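Side-chain contacts in acetone carboxylase alpha subunit (PDB 5M45), which forms the alpha subunit of a bacterial carboxylase, belongs to the hydantoinase B/oxoprolinase family, and carries manganese and magnesium ions: residues Arg204-Asn209 / Arg214-Glu219; Val158-Phe161 / Leu166-Trp169. One frame throughout, in Å; residues are numbered along the deposited sequence.

Contact 1 (Arg204-Asn209 / Arg214-Glu219)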
ATOM      1  N   ARG A 204      14.066   0.782  -0.131  1.00 12.55           N
ATOM      2  CA  ARG A 204      13.891   2.240  -0.205  1.00 12.58           C
ATOM      3  C   ARG A 204      14.973   2.963   0.599  1.00 12.69           C
ATOM      4  O   ARG A 204      15.287   2.574   1.722  1.00 12.60           O
ATOM      5  CB  ARG A 204      12.505   2.595   0.303  1.00 12.63           C
ATOM      6  CG  ARG A 204      12.178   4.100   0.334  1.00 12.67           C
ATOM      7  CD  ARG A 204      10.717   4.371   0.631  1.00 12.74           C
ATOM      8  NE  ARG A 204      10.480   5.801   0.784  1.00 12.73           N
ATOM      9  CZ  ARG A 204       9.272   6.365   0.976  1.00 12.81           C
ATOM     10  NH1 ARG A 204       8.168   5.629   1.008  1.00 12.56           N
ATOM     11  NH2 ARG A 204       9.172   7.680   1.127  1.00 12.84           N
ATOM     12  N   LYS A 205      15.548   4.028   0.037  1.00 12.76           N
ATOM     13  CA  LYS A 205      16.417   4.900   0.837  1.00 12.70           C
ATOM     14  C   LYS A 205      15.510   5.834   1.673  1.00 12.73           C
ATOM     15  O   LYS A 205      14.865   6.732   1.131  1.00 12.68           O
ATOM     16  CB  LYS A 205      17.406   5.723  -0.022  1.00 12.99           C
ATOM     17  CG  LYS A 205      18.466   6.445   0.833  1.00 13.26           C
ATOM     18  CD  LYS A 205      19.429   7.344   0.083  1.00 13.57           C
ATOM     19  CE  LYS A 205      20.180   6.556  -0.975  1.00 13.78           C
ATOM     20  NZ  LYS A 205      21.358   7.275  -1.531  1.00 14.20           N
ATOM     21  N   VAL A 206      15.464   5.592   2.982  1.00 12.65           N
ATOM     22  CA  VAL A 206      14.578   6.307   3.908  1.00 12.66           C
ATOM     23  C   VAL A 206      15.307   7.350   4.784  1.00 13.04           C
ATOM     24  O   VAL A 206      14.652   8.069   5.563  1.00 13.18           O
ATOM     25  CB  VAL A 206      13.808   5.344   4.819  1.00 12.45           C
ATOM     26  CG1 VAL A 206      12.892   4.446   3.956  1.00 12.30           C
ATOM     27  CG2 VAL A 206      14.711   4.519   5.752  1.00 12.24           C
ATOM     28  N   GLY A 207      16.620   7.463   4.624  1.00 13.35           N
ATOM     29  CA  GLY A 207      17.408   8.449   5.339  1.00 13.65           C
ATOM     30  C   GLY A 207      18.810   8.614   4.789  1.00 13.98           C
ATOM     31  O   GLY A 207      19.333   7.759   4.037  1.00 13.84           O
ATOM     32  N   ALA A 208      19.419   9.747   5.161  1.00 14.22           N
ATOM     33  CA  ALA A 208      20.780  10.075   4.806  1.00 14.50           C
ATOM     34  C   ALA A 208      21.379  10.934   5.929  1.00 14.95           C
ATOM     35  O   ALA A 208      20.631  11.547   6.717  1.00 14.67           O
ATOM     36  CB  ALA A 208      20.809  10.808   3.459  1.00 14.80           C
ATOM     37  N   ASN A 209      22.708  10.959   6.020  1.00 15.35           N
ATOM     38  CA  ASN A 209      23.388  11.595   7.129  1.00 16.03           C
ATOM     39  C   ASN A 209      22.793  11.141   8.499  1.00 15.60           C
ATOM     40  O   ASN A 209      22.561  11.937   9.411  1.00 14.94           O
ATOM     41  CB  ASN A 209      23.332  13.123   6.947  1.00 17.35           C
ATOM     42  CG  ASN A 209      24.311  13.857   7.834  1.00 18.82           C
ATOM     43  OD1 ASN A 209      25.442  13.363   8.115  1.00 20.83           O
ATOM     44  ND2 ASN A 209      23.894  15.046   8.318  1.00 19.76           N
ATOM     45  N   ARG A 214      11.455  13.022   6.442  1.00 13.44           N
ATOM     46  CA  ARG A 214      10.113  13.306   6.948  1.00 13.61           C
ATOM     47  C   ARG A 214       8.980  12.740   6.044  1.00 13.48           C
ATOM     48  O   ARG A 214       7.949  12.303   6.573  1.00 13.36           O
ATOM     49  CB  ARG A 214       9.909  14.808   7.136  1.00 13.91           C
ATOM     50  CG  ARG A 214       8.742  15.150   8.042  1.00 14.19           C
ATOM     51  CD  ARG A 214       8.356  16.608   8.035  1.00 14.50           C
ATOM     52  NE  ARG A 214       9.450  17.557   8.233  1.00 14.78           N
ATOM     53  CZ  ARG A 214       9.925  17.993   9.392  1.00 15.14           C
ATOM     54  NH1 ARG A 214      10.901  18.913   9.396  1.00 15.38           N
ATOM     55  NH2 ARG A 214       9.486  17.527  10.555  1.00 15.09           N
ATOM     56  N   ASP A 215       9.157  12.758   4.713  1.00 13.39           N
ATOM     57  CA  ASP A 215       8.140  12.199   3.804  1.00 13.26           C
ATOM     58  C   ASP A 215       7.925  10.708   4.071  1.00 12.90           C
ATOM     59  O   ASP A 215       6.764  10.251   4.109  1.00 12.59           O
ATOM     60  CB  ASP A 215       8.408  12.476   2.296  1.00 13.54           C
ATOM     61  CG  ASP A 215       9.825  12.100   1.835  1.00 13.77           C
ATOM     62  OD1 ASP A 215      10.766  12.152   2.642  1.00 13.88           O
ATOM     63  OD2 ASP A 215       9.993  11.748   0.630  1.00 14.14           O
ATOM     64  N   TRP A 216       9.022   9.962   4.293  1.00 12.54           N
ATOM     65  CA  TRP A 216       8.956   8.560   4.727  1.00 12.38           C
ATOM     66  C   TRP A 216       8.220   8.394   6.064  1.00 12.33           C
ATOM     67  O   TRP A 216       7.342   7.524   6.212  1.00 12.22           O
ATOM     68  CB  TRP A 216      10.363   7.947   4.831  1.00 12.37           C
ATOM     69  CG  TRP A 216      10.482   6.743   5.741  1.00 12.24           C
ATOM     70  CD1 TRP A 216      11.024   6.725   6.996  1.00 12.31           C
ATOM     71  CD2 TRP A 216      10.000   5.423   5.488  1.00 12.27           C
ATOM     72  NE1 TRP A 216      10.932   5.460   7.535  1.00 12.31           N
ATOM     73  CE2 TRP A 216      10.314   4.634   6.626  1.00 12.24           C
ATOM     74  CE3 TRP A 216       9.352   4.813   4.400  1.00 12.35           C
ATOM     75  CZ2 TRP A 216      10.006   3.254   6.707  1.00 12.21           C
ATOM     76  CZ3 TRP A 216       9.014   3.431   4.497  1.00 12.28           C
ATOM     77  CH2 TRP A 216       9.365   2.676   5.626  1.00 12.17           C
ATOM     78  N   LEU A 217       8.581   9.225   7.039  1.00 12.56           N
ATOM     79  CA  LEU A 217       7.984   9.152   8.384  1.00 12.57           C
ATOM     80  C   LEU A 217       6.461   9.349   8.349  1.00 12.44           C
ATOM     81  O   LEU A 217       5.713   8.501   8.870  1.00 12.05           O
ATOM     82  CB  LEU A 217       8.668  10.142   9.360  1.00 12.92           C
ATOM     83  CG  LEU A 217      10.132   9.883   9.724  1.00 13.02           C
ATOM     84  CD1 LEU A 217      10.769  11.076  10.432  1.00 13.31           C
ATOM     85  CD2 LEU A 217      10.308   8.608  10.574  1.00 13.02           C
ATOM     86  N   HIS A 218       6.005  10.421   7.683  1.00 12.43           N
ATOM     87  CA  HIS A 218       4.574  10.728   7.608  1.00 12.48           C
ATOM     88  C   HIS A 218       3.771   9.631   6.857  1.00 12.39           C
ATOM     89  O   HIS A 218       2.693   9.221   7.288  1.00 12.08           O
ATOM     90  CB  HIS A 218       4.310  12.115   7.003  1.00 12.52           C
ATOM     91  CG  HIS A 218       4.607  13.278   7.923  1.00 12.72           C
ATOM     92  ND1 HIS A 218       3.818  14.410   7.960  1.00 12.91           N
ATOM     93  CD2 HIS A 218       5.558  13.460   8.873  1.00 12.67           C
ATOM     94  CE1 HIS A 218       4.283  15.248   8.871  1.00 13.00           C
ATOM     95  NE2 HIS A 218       5.322  14.687   9.451  1.00 13.00           N
ATOM     96  N   GLU A 219       4.334   9.139   5.755  1.00 12.56           N
ATOM     97  CA  GLU A 219       3.653   8.133   4.938  1.00 12.64           C
ATOM     98  C   GLU A 219       3.526   6.794   5.629  1.00 12.45           C
ATOM     99  O   GLU A 219       2.408   6.241   5.767  1.00 12.54           O
ATOM    100  CB  GLU A 219       4.374   7.980   3.594  1.00 12.82           C
ATOM    101  CG  GLU A 219       3.657   7.095   2.599  1.00 13.02           C
ATOM    102  CD  GLU A 219       4.502   6.882   1.327  1.00 13.34           C
ATOM    103  OE1 GLU A 219       5.109   5.793   1.285  1.00 13.31           O
ATOM    104  OE2 GLU A 219       4.569   7.762   0.405  1.00 14.05           O
TER
HETATM  105  O   HOH W   1       6.796   9.247   1.353  1.00 13.23           O
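Near one edge of a seven-stranded antiparallel sheet, Arg204 and Val206 of strand 204-208 pack against Trp216, in the first turn of helix 214-222, and Glu219, one turn further on. Val206 belongs to a classic beta bulge, in which it and Gly207 both face Ile138. Compact and branched at CB, it suits the flat indole beside it: its CG1 sits over the ring in a CH-pi contact, 3.6 Å from the centroid of the six-membered ring of Trp216. The same methyl lies 3.4 Å from CD2 of Trp216, while CB covers the five-membered part. With CG turned anti to the backbone N (chi1 157°), the indole of Trp216 reaches out to the strand.

Arg204 is stretched out from CG to NE, and this length carries its charge past the rim of the indole to the next helical turn. It does not stack on the ring. The indole presents its edge, with CE3 over one face of the guanidinium and 3.7 Å from NH1 of Arg204, and the two planes stand 74° apart. Beyond it, NH1 of Arg204 forms a salt bridge to OE1 of Glu219 at 3.1 Å; OE1 lies in the guanidinium plane, yet NH1 comes from above the carboxylate plane. Tyr199 also bonds this oxygen. NH2 of Arg204 gives a hydrogen to a water, which donates weakly to Asp215 O and Glu219 OE2 and so ties the guanidinium to the helix backbone. OD2 of Asp215 is not bonded to Arg204; it accepts from the backbone N of Lys205 of the second subunit.

Strand 138-141 lies beside strand 204-208 and touches both Val206 and Trp216 through Cys140; helix 227-255 supplies Trp230 against the indole and Glu234 for its NE1.

Contact 2 (Val158-Phe161 / Leu166-Trp169)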
ATOM      1  N   VAL A 158      22.132  -0.735   6.674  1.00 11.88           N
ATOM      2  CA  VAL A 158      23.074   0.401   6.680  1.00 11.96           C
ATOM      3  C   VAL A 158      24.433  -0.095   6.109  1.00 12.30           C
ATOM      4  O   VAL A 158      24.983  -1.087   6.608  1.00 11.86           O
ATOM      5  CB  VAL A 158      23.273   0.933   8.111  1.00 11.89           C
ATOM      6  CG1 VAL A 158      24.344   1.998   8.142  1.00 12.05           C
ATOM      7  CG2 VAL A 158      21.947   1.455   8.659  1.00 11.96           C
ATOM      8  N   PRO A 159      24.989   0.610   5.101  1.00 12.80           N
ATOM      9  CA  PRO A 159      26.332   0.257   4.620  1.00 13.28           C
ATOM     10  C   PRO A 159      27.406   0.703   5.604  1.00 13.82           C
ATOM     11  O   PRO A 159      27.202   1.672   6.367  1.00 14.10           O
ATOM     12  CB  PRO A 159      26.452   1.017   3.290  1.00 13.38           C
ATOM     13  CG  PRO A 159      25.617   2.245   3.514  1.00 13.28           C
ATOM     14  CD  PRO A 159      24.447   1.774   4.374  1.00 12.98           C
ATOM     15  N   ILE A 160      28.514  -0.029   5.610  1.00 14.17           N
ATOM     16  CA  ILE A 160      29.680   0.276   6.456  1.00 14.88           C
ATOM     17  C   ILE A 160      30.876   0.663   5.589  1.00 15.40           C
ATOM     18  O   ILE A 160      31.264  -0.091   4.694  1.00 15.29           O
ATOM     19  CB  ILE A 160      30.042  -0.941   7.355  1.00 14.85           C
ATOM     20  CG1 ILE A 160      28.811  -1.360   8.176  1.00 14.76           C
ATOM     21  CG2 ILE A 160      31.236  -0.602   8.236  1.00 15.03           C
ATOM     22  CD1 ILE A 160      28.949  -2.660   8.966  1.00 15.04           C
ATOM     23  N   PHE A 161      31.459   1.831   5.869  1.00 16.25           N
ATOM     24  CA  PHE A 161      32.573   2.424   5.112  1.00 17.03           C
ATOM     25  C   PHE A 161      33.854   2.525   5.965  1.00 17.87           C
ATOM     26  O   PHE A 161      33.797   2.649   7.176  1.00 18.08           O
ATOM     27  CB  PHE A 161      32.172   3.825   4.573  1.00 17.01           C
ATOM     28  CG  PHE A 161      31.307   3.779   3.319  1.00 16.73           C
ATOM     29  CD1 PHE A 161      29.962   3.485   3.395  1.00 16.34           C
ATOM     30  CD2 PHE A 161      31.860   4.073   2.075  1.00 16.71           C
ATOM     31  CE1 PHE A 161      29.158   3.473   2.242  1.00 16.33           C
ATOM     32  CE2 PHE A 161      31.080   4.027   0.928  1.00 16.73           C
ATOM     33  CZ  PHE A 161      29.724   3.749   1.005  1.00 16.38           C
ATOM     34  N   LEU A 166      33.445   1.079   0.714  1.00 16.55           N
ATOM     35  CA  LEU A 166      32.504   0.161   1.361  1.00 15.48           C
ATOM     36  C   LEU A 166      33.206  -1.132   1.737  1.00 15.02           C
ATOM     37  O   LEU A 166      33.873  -1.743   0.878  1.00 15.03           O
ATOM     38  CB  LEU A 166      31.305  -0.140   0.435  1.00 15.38           C
ATOM     39  CG  LEU A 166      30.126  -0.931   1.061  1.00 15.04           C
ATOM     40  CD1 LEU A 166      28.789  -0.447   0.524  1.00 14.91           C
ATOM     41  CD2 LEU A 166      30.252  -2.419   0.817  1.00 14.89           C
ATOM     42  N   ILE A 167      33.055  -1.549   2.989  1.00 14.29           N
ATOM     43  CA  ILE A 167      33.655  -2.767   3.485  1.00 14.19           C
ATOM     44  C   ILE A 167      32.643  -3.785   4.047  1.00 13.77           C
ATOM     45  O   ILE A 167      33.045  -4.891   4.435  1.00 13.98           O
ATOM     46  CB  ILE A 167      34.771  -2.496   4.535  1.00 14.43           C
ATOM     47  CG1 ILE A 167      34.226  -1.752   5.756  1.00 14.55           C
ATOM     48  CG2 ILE A 167      35.898  -1.665   3.919  1.00 14.81           C
ATOM     49  CD1 ILE A 167      35.045  -1.990   7.028  1.00 14.65           C
ATOM     50  N   GLY A 168      31.358  -3.465   4.024  1.00 13.26           N
ATOM     51  CA  GLY A 168      30.329  -4.360   4.583  1.00 12.95           C
ATOM     52  C   GLY A 168      28.976  -3.691   4.725  1.00 12.65           C
ATOM     53  O   GLY A 168      28.765  -2.563   4.236  1.00 12.59           O
ATOM     54  N   TRP A 169      28.045  -4.424   5.334  1.00 12.36           N
ATOM     55  CA  TRP A 169      26.716  -3.916   5.638  1.00 12.20           C
ATOM     56  C   TRP A 169      26.266  -4.482   6.990  1.00 12.24           C
ATOM     57  O   TRP A 169      26.752  -5.542   7.402  1.00 12.17           O
ATOM     58  CB  TRP A 169      25.702  -4.401   4.588  1.00 12.04           C
ATOM     59  CG  TRP A 169      26.023  -4.231   3.109  1.00 12.11           C
ATOM     60  CD1 TRP A 169      26.907  -4.960   2.364  1.00 12.20           C
ATOM     61  CD2 TRP A 169      25.436  -3.284   2.201  1.00 12.00           C
ATOM     62  NE1 TRP A 169      26.906  -4.543   1.056  1.00 12.15           N
ATOM     63  CE2 TRP A 169      26.012  -3.518   0.924  1.00 12.17           C
ATOM     64  CE3 TRP A 169      24.472  -2.276   2.331  1.00 11.97           C
ATOM     65  CZ2 TRP A 169      25.637  -2.787  -0.206  1.00 12.24           C
ATOM     66  CZ3 TRP A 169      24.107  -1.544   1.185  1.00 12.19           C
ATOM     67  CH2 TRP A 169      24.687  -1.807  -0.052  1.00 12.21           C
TER
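Pro159, Leu166 and Trp169 meet in a triangle on one face of a pair of antiparallel strands, a leucine methyl touching both of the others. CD1 of Leu166 lies over one face of the Trp169 indole, offset toward its rim, and also touches CB of Pro159 at 3.9 Å. Pro159 approaches the indole obliquely, its CB 4.0 Å from CE3 of Trp169. On the same face the ring of Phe161 lies across the backbone of Leu166, its CD2 3.7 Å from the leucine N, with CA of Leu166 against one face of that ring, toward its rim.

The strands are the two arms of the beta hairpin 153-162 and 165-175. Pro159 pairs with Trp169 at a non-hydrogen-bonded position, where a residue without an N-H costs no bond between the strands. Next to it Ile160 N donates to Gly168 O at 2.9 Å. The register then slips by one residue in a classic beta bulge, as Ile167 and Gly168 both face Ile160. Ile167 N gives a nearly straight bond to Ile160 O (2.9 Å, 172° at the hydrogen), in the carbonyl plane, whereas Gly168 N reaches the same oxygen only weakly, at 3.4 Å.

Ile160 points to the face opposite the proline; Ile167, the extra residue of the bulge, meets it at about a right angle, with CG2 of Ile160 4.1 Å from CG1 of Ile167. The first torsion of Ile167 (chi1 60°) sets CG1 between its backbone N and carbonyl carbon, bringing it close to Ile160 O. CB of Ile160 lies against Gly168 O, where glycine puts no side chain in the way, and CD1 runs on to the carbonyl carbon of Trp169, 3.8 Å away. Helix 227-255 covers Ile160 through Val248, and helix 257-282 packs on Ile167.

How the contacts relate
Contacts 1 and 2 belong to one antiparallel sheet, in which strand 138-141 separates strand 153-162 from strand 204-208. Their centres are 19 Å apart and their nearest atoms about 8 Å, so they do not touch, but helix 227-255 packs against both. Contact 2 comes first along the chain and lies wholly within its subunit; contact 1 also borders the second subunit. The hairpin strands of contact 2 also bear Asp153 and His175, which bind manganese together with His150. The side chain of Trp169 is about 11 Å from the bound 3,6,9,12,15-pentaoxaheptadecan-1-ol and packs on helix 111-124, whose Gly113, Gly116, Ala117 and Lys120 line that ligand's pocket.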